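Local atomic coordinates of peptidoglycan DD-endopeptidase ShyB (PDB entry 2GU1), a protein that cleaves the peptide cross-links between peptidoglycan strands as a zinc-dependent endopeptidase, probably to let new glycans be inserted as the cell wall expands. Residues Q212-N218 against H232-A238; D39-L43 against R277-L281; I101-G105 against R117-T121. All blocks are in the same frame, centred on the assembly; numbering follows the deposited sequence.

Contact 1: Q212-N218 against H232-A238; sequences QITSGFN and HNGTDFA. With ZN (zinc ion), chain B.
This antiparallel backbone pairing lies at the catalytic zinc site of an M23 peptidase, where a metal-binding strand is held by a neighbouring chain segment. The end-to-end directions of 212-218 and 232-238 differ by 176°. Ile213 faces Phe237 as a non-hydrogen-bonded pair (CA-CA 4.6 Å), flanked by Ala238 N to Gln212 O (2.8 Å) and Thr214 N to Asp236 O (2.9 Å). At Thr214 (phi/psi -92/-12) the chain turns a corner; beyond it Asp236 N donates to Ser215 O (2.8 Å). Asn218 and His232 exchange both backbone bonds, N to O, at 2.9 Å each. Ile213 CG1 packs 3.6 Å from Phe237 CE1. His232 (chi1 t) and Asp236 (chi1 m) converge on zinc, NE2 and OD1 each at 2.0 Å; His313 completes the protein ligands. A water joins Thr214 OG1 (2.9 Å) to Asp236 OD2 (3.0 Å). His232 ND1 donates to Gly216 O at 2.8 Å, so the imidazole is fixed with its proton on ND1 and NE2 left to the metal, a second-shell bond that orients the ligand.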
ATOM      1  N   GLN A 212     -17.882  -8.070 -15.753  1.00 34.05           N
ATOM      2  CA  GLN A 212     -18.772  -8.892 -14.938  1.00 37.54           C
ATOM      3  C   GLN A 212     -18.037  -9.272 -13.651  1.00 38.38           C
ATOM      4  O   GLN A 212     -16.936  -9.833 -13.697  1.00 37.46           O
ATOM      5  CB  GLN A 212     -19.177 -10.174 -15.675  1.00 37.84           C
ATOM      6  CG  GLN A 212     -19.952 -11.148 -14.791  1.00 43.55           C
ATOM      7  CD  GLN A 212     -20.279 -12.464 -15.476  1.00 46.75           C
ATOM      8  OE1 GLN A 212     -20.832 -13.376 -14.856  1.00 48.76           O
ATOM      9  NE2 GLN A 212     -19.943 -12.571 -16.757  1.00 49.32           N
ATOM     10  N   ILE A 213     -18.639  -8.958 -12.509  1.00 38.13           N
ATOM     11  CA  ILE A 213     -18.043  -9.282 -11.218  1.00 38.67           C
ATOM     12  C   ILE A 213     -18.528 -10.664 -10.772  1.00 39.22           C
ATOM     13  O   ILE A 213     -19.724 -10.879 -10.580  1.00 40.16           O
ATOM     14  CB  ILE A 213     -18.426  -8.225 -10.157  1.00 37.91           C
ATOM     15  CG1 ILE A 213     -17.880  -6.856 -10.572  1.00 37.94           C
ATOM     16  CG2 ILE A 213     -17.877  -8.619  -8.798  1.00 38.48           C
ATOM     17  CD1 ILE A 213     -18.327  -5.713  -9.672  1.00 38.93           C
ATOM     18  N   THR A 214     -17.596 -11.599 -10.618  1.00 38.53           N
ATOM     19  CA  THR A 214     -17.938 -12.957 -10.204  1.00 38.20           C
ATOM     20  C   THR A 214     -17.881 -13.132  -8.687  1.00 36.84           C
ATOM     21  O   THR A 214     -18.343 -14.138  -8.153  1.00 38.54           O
ATOM     22  CB  THR A 214     -16.999 -13.991 -10.869  1.00 38.08           C
ATOM     23  OG1 THR A 214     -15.638 -13.701 -10.527  1.00 35.79           O
ATOM     24  CG2 THR A 214     -17.154 -13.948 -12.386  1.00 38.94           C
ATOM     25  N   SER A 215     -17.312 -12.142  -8.005  1.00 35.87           N
ATOM     26  CA  SER A 215     -17.188 -12.160  -6.550  1.00 32.97           C
ATOM     27  C   SER A 215     -16.722 -10.787  -6.081  1.00 33.00           C
ATOM     28  O   SER A 215     -15.614 -10.363  -6.401  1.00 29.70           O
ATOM     29  CB  SER A 215     -16.177 -13.223  -6.119  1.00 35.27           C
ATOM     30  OG  SER A 215     -15.991 -13.193  -4.716  1.00 32.34           O
ATOM     31  N   GLY A 216     -17.568 -10.095  -5.322  1.00 31.65           N
ATOM     32  CA  GLY A 216     -17.225  -8.765  -4.851  1.00 31.49           C
ATOM     33  C   GLY A 216     -16.518  -8.708  -3.513  1.00 30.71           C
ATOM     34  O   GLY A 216     -16.244  -9.736  -2.895  1.00 32.77           O
ATOM     35  N   PHE A 217     -16.228  -7.488  -3.072  1.00 32.07           N
ATOM     36  CA  PHE A 217     -15.552  -7.223  -1.803  1.00 32.20           C
ATOM     37  C   PHE A 217     -16.429  -7.693  -0.644  1.00 35.71           C
ATOM     38  O   PHE A 217     -17.623  -7.405  -0.619  1.00 34.84           O
ATOM     39  CB  PHE A 217     -15.308  -5.714  -1.669  1.00 30.21           C
ATOM     40  CG  PHE A 217     -14.546  -5.311  -0.433  1.00 28.29           C
ATOM     41  CD1 PHE A 217     -13.155  -5.399  -0.395  1.00 29.43           C
ATOM     42  CD2 PHE A 217     -15.214  -4.796   0.679  1.00 24.30           C
ATOM     43  CE1 PHE A 217     -12.436  -4.969   0.729  1.00 24.45           C
ATOM     44  CE2 PHE A 217     -14.507  -4.366   1.806  1.00 26.38           C
ATOM     45  CZ  PHE A 217     -13.115  -4.454   1.831  1.00 28.13           C
ATOM     46  N   ASN A 218     -15.840  -8.414   0.309  1.00 36.30           N
ATOM     47  CA  ASN A 218     -16.579  -8.896   1.478  1.00 37.91           C
ATOM     48  C   ASN A 218     -15.625  -9.317   2.587  1.00 38.16           C
ATOM     49  O   ASN A 218     -15.139 -10.446   2.610  1.00 38.14           O
ATOM     50  CB  ASN A 218     -17.492 -10.069   1.110  1.00 38.36           C
ATOM     51  CG  ASN A 218     -18.229 -10.634   2.320  1.00 39.03           C
ATOM     52  OD1 ASN A 218     -18.378  -9.960   3.346  1.00 37.33           O
ATOM     53  ND2 ASN A 218     -18.701 -11.869   2.201  1.00 38.05           N
ATOM     54  N   HIS A 232     -12.593 -11.460   1.612  1.00 30.12           N
ATOM     55  CA  HIS A 232     -12.267 -11.340   0.202  1.00 27.45           C
ATOM     56  C   HIS A 232     -12.064  -9.837   0.117  1.00 26.37           C
ATOM     57  O   HIS A 232     -13.026  -9.068   0.088  1.00 25.29           O
ATOM     58  CB  HIS A 232     -13.423 -11.759  -0.694  1.00 26.60           C
ATOM     59  CG  HIS A 232     -13.072 -11.747  -2.151  1.00 28.55           C
ATOM     60  ND1 HIS A 232     -13.822 -11.080  -3.094  1.00 25.50           N
ATOM     61  CD2 HIS A 232     -12.044 -12.321  -2.823  1.00 26.74           C
ATOM     62  CE1 HIS A 232     -13.272 -11.244  -4.285  1.00 27.88           C
ATOM     63  NE2 HIS A 232     -12.193 -11.993  -4.148  1.00 25.25           N
ATOM     64  N   ASN A 233     -10.806  -9.424   0.105  1.00 24.96           N
ATOM     65  CA  ASN A 233     -10.455  -8.014   0.082  1.00 24.59           C
ATOM     66  C   ASN A 233     -10.340  -7.358  -1.292  1.00 24.73           C
ATOM     67  O   ASN A 233      -9.641  -6.355  -1.448  1.00 23.57           O
ATOM     68  CB  ASN A 233      -9.153  -7.829   0.870  1.00 25.00           C
ATOM     69  CG  ASN A 233      -9.352  -8.018   2.363  1.00 26.96           C
ATOM     70  OD1 ASN A 233      -8.505  -8.587   3.052  1.00 29.07           O
ATOM     71  ND2 ASN A 233     -10.477  -7.529   2.871  1.00 22.60           N
ATOM     72  N   GLY A 234     -11.025  -7.912  -2.286  1.00 24.21           N
ATOM     73  CA  GLY A 234     -10.960  -7.332  -3.614  1.00 24.61           C
ATOM     74  C   GLY A 234     -12.183  -7.678  -4.442  1.00 25.85           C
ATOM     75  O   GLY A 234     -13.128  -8.282  -3.939  1.00 25.33           O
ATOM     76  N   THR A 235     -12.167  -7.291  -5.711  1.00 24.94           N
ATOM     77  CA  THR A 235     -13.283  -7.575  -6.603  1.00 24.06           C
ATOM     78  C   THR A 235     -12.787  -8.475  -7.734  1.00 25.56           C
ATOM     79  O   THR A 235     -11.734  -8.216  -8.320  1.00 26.40           O
ATOM     80  CB  THR A 235     -13.848  -6.268  -7.205  1.00 22.92           C
ATOM     81  OG1 THR A 235     -14.218  -5.373  -6.155  1.00 22.60           O
ATOM     82  CG2 THR A 235     -15.056  -6.551  -8.059  1.00 21.49           C
ATOM     83  N   ASP A 236     -13.533  -9.534  -8.038  1.00 23.89           N
ATOM     84  CA  ASP A 236     -13.140 -10.446  -9.114  1.00 25.63           C
ATOM     85  C   ASP A 236     -13.902 -10.162 -10.402  1.00 26.35           C
ATOM     86  O   ASP A 236     -15.135 -10.139 -10.396  1.00 26.35           O
ATOM     87  CB  ASP A 236     -13.386 -11.898  -8.696  1.00 25.90           C
ATOM     88  CG  ASP A 236     -12.520 -12.312  -7.534  1.00 25.14           C
ATOM     89  OD1 ASP A 236     -11.603 -11.535  -7.188  1.00 23.83           O
ATOM     90  OD2 ASP A 236     -12.743 -13.407  -6.984  1.00 22.55           O
ATOM     91  N   PHE A 237     -13.163  -9.940 -11.492  1.00 25.08           N
ATOM     92  CA  PHE A 237     -13.748  -9.673 -12.812  1.00 25.89           C
ATOM     93  C   PHE A 237     -13.574 -10.904 -13.700  1.00 26.28           C
ATOM     94  O   PHE A 237     -12.541 -11.588 -13.645  1.00 25.92           O
ATOM     95  CB  PHE A 237     -13.080  -8.454 -13.466  1.00 25.63           C
ATOM     96  CG  PHE A 237     -13.391  -7.153 -12.782  1.00 24.37           C
ATOM     97  CD1 PHE A 237     -14.676  -6.618 -12.823  1.00 25.77           C
ATOM     98  CD2 PHE A 237     -12.406  -6.474 -12.068  1.00 25.73           C
ATOM     99  CE1 PHE A 237     -14.978  -5.427 -12.162  1.00 26.50           C
ATOM    100  CE2 PHE A 237     -12.692  -5.283 -11.404  1.00 24.72           C
ATOM    101  CZ  PHE A 237     -13.981  -4.755 -11.448  1.00 25.29           C
ATOM    102  N   ALA A 238     -14.594 -11.190 -14.507  1.00 26.59           N
ATOM    103  CA  ALA A 238     -14.593 -12.354 -15.384  1.00 28.03           C
ATOM    104  C   ALA A 238     -13.745 -12.150 -16.631  1.00 28.98           C
ATOM    105  O   ALA A 238     -14.271 -11.955 -17.730  1.00 31.98           O
ATOM    106  CB  ALA A 238     -16.024 -12.701 -15.780  1.00 27.37           C
TER
HETATM  107 ZN    ZN B 362     -10.724 -12.273  -5.511  1.00 26.62          ZN
HETATM  108  O   HOH W   1     -14.200 -15.368  -8.640  1.00 31.68           O
HETATM  109  O   HOH W   2     -16.759  -5.318  -5.101  1.00 26.65           O

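Contact 2: D39-L43 against R277-L281; sequences DLDHL and RYLHL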
ATOM      1  N   ASP A  39      -1.803 -15.565   3.767  1.00 27.53           N
ATOM      2  CA  ASP A  39      -1.449 -14.190   3.400  1.00 26.20           C
ATOM      3  C   ASP A  39      -1.899 -13.769   1.998  1.00 24.70           C
ATOM      4  O   ASP A  39      -1.723 -12.614   1.605  1.00 23.09           O
ATOM      5  CB  ASP A  39       0.057 -13.947   3.539  1.00 27.04           C
ATOM      6  CG  ASP A  39       0.376 -12.489   3.856  1.00 28.60           C
ATOM      7  OD1 ASP A  39      -0.355 -11.895   4.685  1.00 25.66           O
ATOM      8  OD2 ASP A  39       1.348 -11.938   3.295  1.00 27.07           O
ATOM      9  N   LEU A  40      -2.470 -14.701   1.245  1.00 22.14           N
ATOM     10  CA  LEU A  40      -2.966 -14.389  -0.094  1.00 22.15           C
ATOM     11  C   LEU A  40      -3.954 -13.231  -0.018  1.00 22.98           C
ATOM     12  O   LEU A  40      -3.932 -12.328  -0.845  1.00 25.09           O
ATOM     13  CB  LEU A  40      -3.673 -15.609  -0.697  1.00 23.14           C
ATOM     14  CG  LEU A  40      -4.619 -15.385  -1.891  1.00 22.80           C
ATOM     15  CD1 LEU A  40      -3.861 -14.774  -3.049  1.00 24.57           C
ATOM     16  CD2 LEU A  40      -5.238 -16.723  -2.298  1.00 24.11           C
ATOM     17  N   ASP A  41      -4.812 -13.256   0.994  1.00 23.56           N
ATOM     18  CA  ASP A  41      -5.833 -12.228   1.161  1.00 24.60           C
ATOM     19  C   ASP A  41      -5.404 -10.941   1.852  1.00 25.52           C
ATOM     20  O   ASP A  41      -6.224 -10.043   2.054  1.00 24.82           O
ATOM     21  CB  ASP A  41      -7.016 -12.833   1.905  1.00 25.49           C
ATOM     22  CG  ASP A  41      -7.632 -13.981   1.146  1.00 27.40           C
ATOM     23  OD1 ASP A  41      -8.066 -13.747  -0.001  1.00 31.24           O
ATOM     24  OD2 ASP A  41      -7.668 -15.111   1.674  1.00 24.72           O
ATOM     25  N   HIS A  42      -4.123 -10.830   2.185  1.00 24.20           N
ATOM     26  CA  HIS A  42      -3.642  -9.644   2.879  1.00 26.31           C
ATOM     27  C   HIS A  42      -2.354  -9.102   2.285  1.00 25.21           C
ATOM     28  O   HIS A  42      -2.159  -7.883   2.218  1.00 26.73           O
ATOM     29  CB  HIS A  42      -3.445  -9.998   4.351  1.00 26.48           C
ATOM     30  CG  HIS A  42      -4.631 -10.674   4.957  1.00 28.24           C
ATOM     31  ND1 HIS A  42      -5.771  -9.989   5.322  1.00 28.13           N
ATOM     32  CD2 HIS A  42      -4.889 -11.983   5.189  1.00 28.81           C
ATOM     33  CE1 HIS A  42      -6.679 -10.845   5.752  1.00 30.04           C
ATOM     34  NE2 HIS A  42      -6.168 -12.063   5.682  1.00 29.69           N
ATOM     35  N   LEU A  43      -1.490 -10.022   1.854  1.00 23.84           N
ATOM     36  CA  LEU A  43      -0.194  -9.715   1.251  1.00 24.62           C
ATOM     37  C   LEU A  43       0.603  -8.713   2.087  1.00 25.00           C
ATOM     38  O   LEU A  43       1.136  -7.732   1.567  1.00 26.22           O
ATOM     39  CB  LEU A  43      -0.379  -9.196  -0.183  1.00 24.07           C
ATOM     40  CG  LEU A  43      -1.051 -10.165  -1.172  1.00 23.12           C
ATOM     41  CD1 LEU A  43      -1.317  -9.453  -2.476  1.00 21.33           C
ATOM     42  CD2 LEU A  43      -0.164 -11.387  -1.404  1.00 25.13           C
ATOM     43  N   ARG A 277      -4.076  -3.031  -6.336  1.00 16.63           N
ATOM     44  CA  ARG A 277      -3.375  -4.300  -6.531  1.00 19.87           C
ATOM     45  C   ARG A 277      -4.059  -5.103  -7.626  1.00 19.03           C
ATOM     46  O   ARG A 277      -5.293  -5.065  -7.751  1.00 18.20           O
ATOM     47  CB  ARG A 277      -3.404  -5.144  -5.258  1.00 20.50           C
ATOM     48  CG  ARG A 277      -2.705  -4.543  -4.076  1.00 23.71           C
ATOM     49  CD  ARG A 277      -2.891  -5.484  -2.906  1.00 29.11           C
ATOM     50  NE  ARG A 277      -2.034  -5.149  -1.784  1.00 29.22           N
ATOM     51  CZ  ARG A 277      -2.217  -5.618  -0.558  1.00 29.42           C
ATOM     52  NH1 ARG A 277      -3.235  -6.433  -0.312  1.00 28.98           N
ATOM     53  NH2 ARG A 277      -1.378  -5.283   0.416  1.00 27.53           N
ATOM     54  N   TYR A 278      -3.261  -5.852  -8.386  1.00 17.95           N
ATOM     55  CA  TYR A 278      -3.768  -6.668  -9.491  1.00 19.84           C
ATOM     56  C   TYR A 278      -3.133  -8.063  -9.340  1.00 20.20           C
ATOM     57  O   TYR A 278      -1.923  -8.216  -9.489  1.00 21.80           O
ATOM     58  CB  TYR A 278      -3.353  -6.025 -10.827  1.00 19.25           C
ATOM     59  CG  TYR A 278      -3.672  -4.538 -10.934  1.00 20.74           C
ATOM     60  CD1 TYR A 278      -4.791  -4.087 -11.637  1.00 18.81           C
ATOM     61  CD2 TYR A 278      -2.878  -3.589 -10.289  1.00 17.90           C
ATOM     62  CE1 TYR A 278      -5.113  -2.730 -11.684  1.00 20.25           C
ATOM     63  CE2 TYR A 278      -3.193  -2.231 -10.328  1.00 19.35           C
ATOM     64  CZ  TYR A 278      -4.312  -1.807 -11.021  1.00 19.30           C
ATOM     65  OH  TYR A 278      -4.651  -0.470 -11.002  1.00 17.66           O
ATOM     66  N   LEU A 279      -3.950  -9.076  -9.055  1.00 19.12           N
ATOM     67  CA  LEU A 279      -3.446 -10.432  -8.843  1.00 18.83           C
ATOM     68  C   LEU A 279      -3.788 -11.483  -9.893  1.00 19.10           C
ATOM     69  O   LEU A 279      -4.672 -11.292 -10.733  1.00 17.77           O
ATOM     70  CB  LEU A 279      -3.918 -10.954  -7.487  1.00 17.42           C
ATOM     71  CG  LEU A 279      -3.331 -10.381  -6.200  1.00 20.46           C
ATOM     72  CD1 LEU A 279      -3.517  -8.877  -6.145  1.00 18.87           C
ATOM     73  CD2 LEU A 279      -4.022 -11.067  -5.007  1.00 18.05           C
ATOM     74  N   HIS A 280      -3.062 -12.598  -9.810  1.00 17.96           N
ATOM     75  CA  HIS A 280      -3.228 -13.748 -10.693  1.00 20.19           C
ATOM     76  C   HIS A 280      -2.938 -13.455 -12.162  1.00 20.29           C
ATOM     77  O   HIS A 280      -3.370 -14.191 -13.049  1.00 23.46           O
ATOM     78  CB  HIS A 280      -4.646 -14.301 -10.544  1.00 19.07           C
ATOM     79  CG  HIS A 280      -5.033 -14.579  -9.124  1.00 21.21           C
ATOM     80  ND1 HIS A 280      -4.358 -15.481  -8.330  1.00 25.08           N
ATOM     81  CD2 HIS A 280      -6.019 -14.065  -8.350  1.00 23.60           C
ATOM     82  CE1 HIS A 280      -4.910 -15.513  -7.130  1.00 21.61           C
ATOM     83  NE2 HIS A 280      -5.921 -14.662  -7.115  1.00 24.02           N
ATOM     84  N   LEU A 281      -2.189 -12.395 -12.413  1.00 21.59           N
ATOM     85  CA  LEU A 281      -1.860 -12.007 -13.774  1.00 20.46           C
ATOM     86  C   LEU A 281      -1.099 -13.077 -14.556  1.00 22.67           C
ATOM     87  O   LEU A 281      -0.260 -13.796 -14.006  1.00 23.16           O
ATOM     88  CB  LEU A 281      -1.044 -10.713 -13.744  1.00 21.57           C
ATOM     89  CG  LEU A 281      -1.691  -9.511 -13.040  1.00 20.39           C
ATOM     90  CD1 LEU A 281      -0.682  -8.390 -12.912  1.00 23.02           C
ATOM     91  CD2 LEU A 281      -2.920  -9.040 -13.838  1.00 19.69           C
TER
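The LysM-like region meets the M23 peptidase sheet through side chains that bridge a wide gap between backbones, and the approach of residues 277-281 to the loop 39-43 is a worked example of such an interdomain contact. The nearest CA atoms, those of Leu40 and Leu279, are 9.6 Å apart, so no backbone pairing is involved. Arg277 opens the segment with an extended side chain whose guanidinium meets the carbonyl of His42 near its plane: NH1 donates to His42 O at 3.1 Å, and NH2 adds a weak bond to the same His42 O at 3.3 Å. Leu43 CB lies over one face of the guanidinium, 4.0 Å from Arg277 NH1, and Glu315 takes the positive charge in a salt bridge. With Leu279 the contact becomes apolar: its CD2 lies 4.0 Å from Leu43 CD1 and 4.2 Å from Leu40 CD1. At His280 the chain turns a corner, with phi/psi of 63/21, and the ring comes within 4.3 Å of the other segment, from CE1 to Leu40 CD1; ND1 of this histidine is bonded to Thr304 O. The loop is itself tightly wound, for Asp39 O accepts from both His42 N (3.0 Å) and Leu43 N (2.6 Å). The CB of Leu43 points toward residues 277-281, while that of Leu40 points sideways and only the end of its side chain comes nearer. Following helix 29-38 of the LysM-like region, the loop rests on strand 274-281 of the M23 sheet, which runs between strands 265-269 and 312-318; Tyr265 touches Leu43 and Leu279, and Leu279 also packs on the zinc ligand His313.

Contact 3: I101-G105 against R117-T121; sequences ILFSG and RVGLT
A strand and the connection between two helices can be joined largely through one aromatic side chain, here Phe103 in the region of the Csd3 second domain. Residues 101-105 are extended, whereas 117-121 carry the chain from helix 111-117 to helix 122-132. The closest CA atoms, those of Phe103 and Val118, stand 6.4 Å apart, and no hydrogen bond crosses the gap. Phe103 takes chi1 m (-69°) with chi2 at 95°, which turns its ring into the bend of the connection. Leu120, with chi1 m and chi2 t, sets CD2 over one ring face, 4.0 Å from the centroid of Phe103 and 28° off the normal, a CH-pi contact in which CD2 also comes 3.6 Å from Phe103 CD1. At the ring edge, Phe103 CD2 lies 3.2 Å from Val118 O. Val118 has chi1 p (79°), directing CG1 to 4.1 Å from Phe103 CB and CG2 to 3.1 Å from Ser104 O. Gly119 ends the preceding helix in a Schellman motif, with phi/psi of 120/-18; its carbonyl carbon is 3.7 Å from Phe103 CE2, and a CB on it would clash with that same ring atom. Thr121, chi1 p, is the N-cap of the next helix, so two helix ends lie within three residues. The CB of Ser104 points away from the connection, and its OG bonds to Asp149. Strand 97-106 is an edge strand of its antiparallel sheet within this chain, hydrogen-bonded to strand 147-157, where Val152 touches Phe103, while the turn between helices 111-117 and 122-132 packs against it.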
ATOM      1  N   ILE A 101       3.011  18.949  13.085  1.00 27.43           N
ATOM      2  CA  ILE A 101       4.332  19.531  12.988  1.00 28.09           C
ATOM      3  C   ILE A 101       4.401  20.363  11.708  1.00 27.73           C
ATOM      4  O   ILE A 101       3.939  19.954  10.633  1.00 24.01           O
ATOM      5  CB  ILE A 101       5.424  18.425  13.023  1.00 28.66           C
ATOM      6  CG1 ILE A 101       6.814  19.054  13.159  1.00 32.96           C
ATOM      7  CG2 ILE A 101       5.315  17.543  11.806  1.00 29.66           C
ATOM      8  CD1 ILE A 101       7.319  19.753  11.923  1.00 36.40           C
ATOM      9  N   LEU A 102       4.970  21.550  11.840  1.00 26.47           N
ATOM     10  CA  LEU A 102       5.077  22.465  10.722  1.00 28.60           C
ATOM     11  C   LEU A 102       6.515  22.543  10.207  1.00 30.29           C
ATOM     12  O   LEU A 102       7.427  22.919  10.939  1.00 29.94           O
ATOM     13  CB  LEU A 102       4.597  23.841  11.178  1.00 29.53           C
ATOM     14  CG  LEU A 102       4.068  24.843  10.159  1.00 34.57           C
ATOM     15  CD1 LEU A 102       2.868  24.250   9.420  1.00 32.39           C
ATOM     16  CD2 LEU A 102       3.675  26.125  10.890  1.00 35.81           C
ATOM     17  N   PHE A 103       6.717  22.162   8.951  1.00 29.42           N
ATOM     18  CA  PHE A 103       8.046  22.231   8.365  1.00 29.60           C
ATOM     19  C   PHE A 103       8.077  23.468   7.480  1.00 31.02           C
ATOM     20  O   PHE A 103       7.477  23.493   6.404  1.00 29.82           O
ATOM     21  CB  PHE A 103       8.354  20.983   7.534  1.00 28.99           C
ATOM     22  CG  PHE A 103       8.522  19.728   8.350  1.00 29.16           C
ATOM     23  CD1 PHE A 103       7.458  18.856   8.540  1.00 27.47           C
ATOM     24  CD2 PHE A 103       9.751  19.418   8.919  1.00 28.77           C
ATOM     25  CE1 PHE A 103       7.617  17.681   9.284  1.00 28.54           C
ATOM     26  CE2 PHE A 103       9.923  18.251   9.663  1.00 27.22           C
ATOM     27  CZ  PHE A 103       8.852  17.378   9.847  1.00 28.32           C
ATOM     28  N   SER A 104       8.771  24.499   7.947  1.00 32.19           N
ATOM     29  CA  SER A 104       8.865  25.750   7.208  1.00 35.19           C
ATOM     30  C   SER A 104      10.305  26.103   6.861  1.00 37.09           C
ATOM     31  O   SER A 104      11.227  25.844   7.640  1.00 36.84           O
ATOM     32  CB  SER A 104       8.244  26.880   8.031  1.00 35.79           C
ATOM     33  OG  SER A 104       6.956  26.511   8.500  1.00 37.35           O
ATOM     34  N   GLY A 105      10.490  26.704   5.692  1.00 38.50           N
ATOM     35  CA  GLY A 105      11.819  27.086   5.258  1.00 42.21           C
ATOM     36  C   GLY A 105      11.766  28.189   4.222  1.00 44.04           C
ATOM     37  O   GLY A 105      10.691  28.631   3.823  1.00 44.29           O
ATOM     38  N   ARG A 117      16.716  19.989   4.540  1.00 39.56           N
ATOM     39  CA  ARG A 117      17.437  20.585   5.663  1.00 41.10           C
ATOM     40  C   ARG A 117      16.546  20.887   6.864  1.00 41.25           C
ATOM     41  O   ARG A 117      17.015  20.873   8.009  1.00 40.74           O
ATOM     42  CB  ARG A 117      18.151  21.863   5.218  1.00 45.76           C
ATOM     43  CG  ARG A 117      19.252  21.606   4.203  1.00 50.61           C
ATOM     44  CD  ARG A 117      20.157  22.811   4.013  1.00 55.20           C
ATOM     45  NE  ARG A 117      21.242  22.502   3.086  1.00 58.49           N
ATOM     46  CZ  ARG A 117      22.286  23.293   2.853  1.00 60.71           C
ATOM     47  NH1 ARG A 117      22.397  24.457   3.482  1.00 61.61           N
ATOM     48  NH2 ARG A 117      23.222  22.913   1.992  1.00 60.49           N
ATOM     49  N   VAL A 118      15.265  21.149   6.614  1.00 39.12           N
ATOM     50  CA  VAL A 118      14.344  21.458   7.700  1.00 38.81           C
ATOM     51  C   VAL A 118      13.654  20.223   8.295  1.00 37.27           C
ATOM     52  O   VAL A 118      12.834  20.348   9.207  1.00 39.24           O
ATOM     53  CB  VAL A 118      13.267  22.480   7.249  1.00 40.05           C
ATOM     54  CG1 VAL A 118      12.178  21.786   6.439  1.00 39.74           C
ATOM     55  CG2 VAL A 118      12.682  23.182   8.460  1.00 43.22           C
ATOM     56  N   GLY A 119      13.967  19.035   7.785  1.00 35.43           N
ATOM     57  CA  GLY A 119      13.364  17.836   8.351  1.00 35.05           C
ATOM     58  C   GLY A 119      12.522  16.934   7.463  1.00 33.62           C
ATOM     59  O   GLY A 119      12.266  15.786   7.816  1.00 33.73           O
ATOM     60  N   LEU A 120      12.073  17.435   6.322  1.00 32.83           N
ATOM     61  CA  LEU A 120      11.264  16.615   5.426  1.00 32.48           C
ATOM     62  C   LEU A 120      12.120  15.524   4.780  1.00 33.60           C
ATOM     63  O   LEU A 120      13.305  15.735   4.512  1.00 31.44           O
ATOM     64  CB  LEU A 120      10.640  17.499   4.345  1.00 31.55           C
ATOM     65  CG  LEU A 120       9.654  18.527   4.900  1.00 31.09           C
ATOM     66  CD1 LEU A 120       9.457  19.651   3.912  1.00 29.38           C
ATOM     67  CD2 LEU A 120       8.338  17.832   5.226  1.00 29.74           C
ATOM     68  N   THR A 121      11.519  14.362   4.536  1.00 32.91           N
ATOM     69  CA  THR A 121      12.230  13.250   3.915  1.00 33.67           C
ATOM     70  C   THR A 121      12.151  13.349   2.393  1.00 34.34           C
ATOM     71  O   THR A 121      11.434  14.199   1.847  1.00 34.17           O
ATOM     72  CB  THR A 121      11.633  11.891   4.322  1.00 35.16           C
ATOM     73  OG1 THR A 121      10.314  11.762   3.773  1.00 35.14           O
ATOM     74  CG2 THR A 121      11.571  11.764   5.831  1.00 35.09           C
TER

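How the contacts relate
Contacts 1 and 2 are neighbours, their centres 12 Å apart, and touch where Asn233 packs against the loop at Asp41. Both reach the M23 sheet, so the zinc-binding strand 235-237 and strand 274-281, on which the LysM-like region rests, share one framework. Contact 3 lies across the centre of the chain, 42 Å from contact 1 and 36 Å from contact 2 between centres, in a different sheet. Along the chain, contact 2 spans the longest separation, 39-43 to 277-281, and brackets the other two; contact 3 closes before contact 1 opens. The N-terminal region is thereby folded back to within reach of the catalytic centre, while contact 3 is local packing far from it.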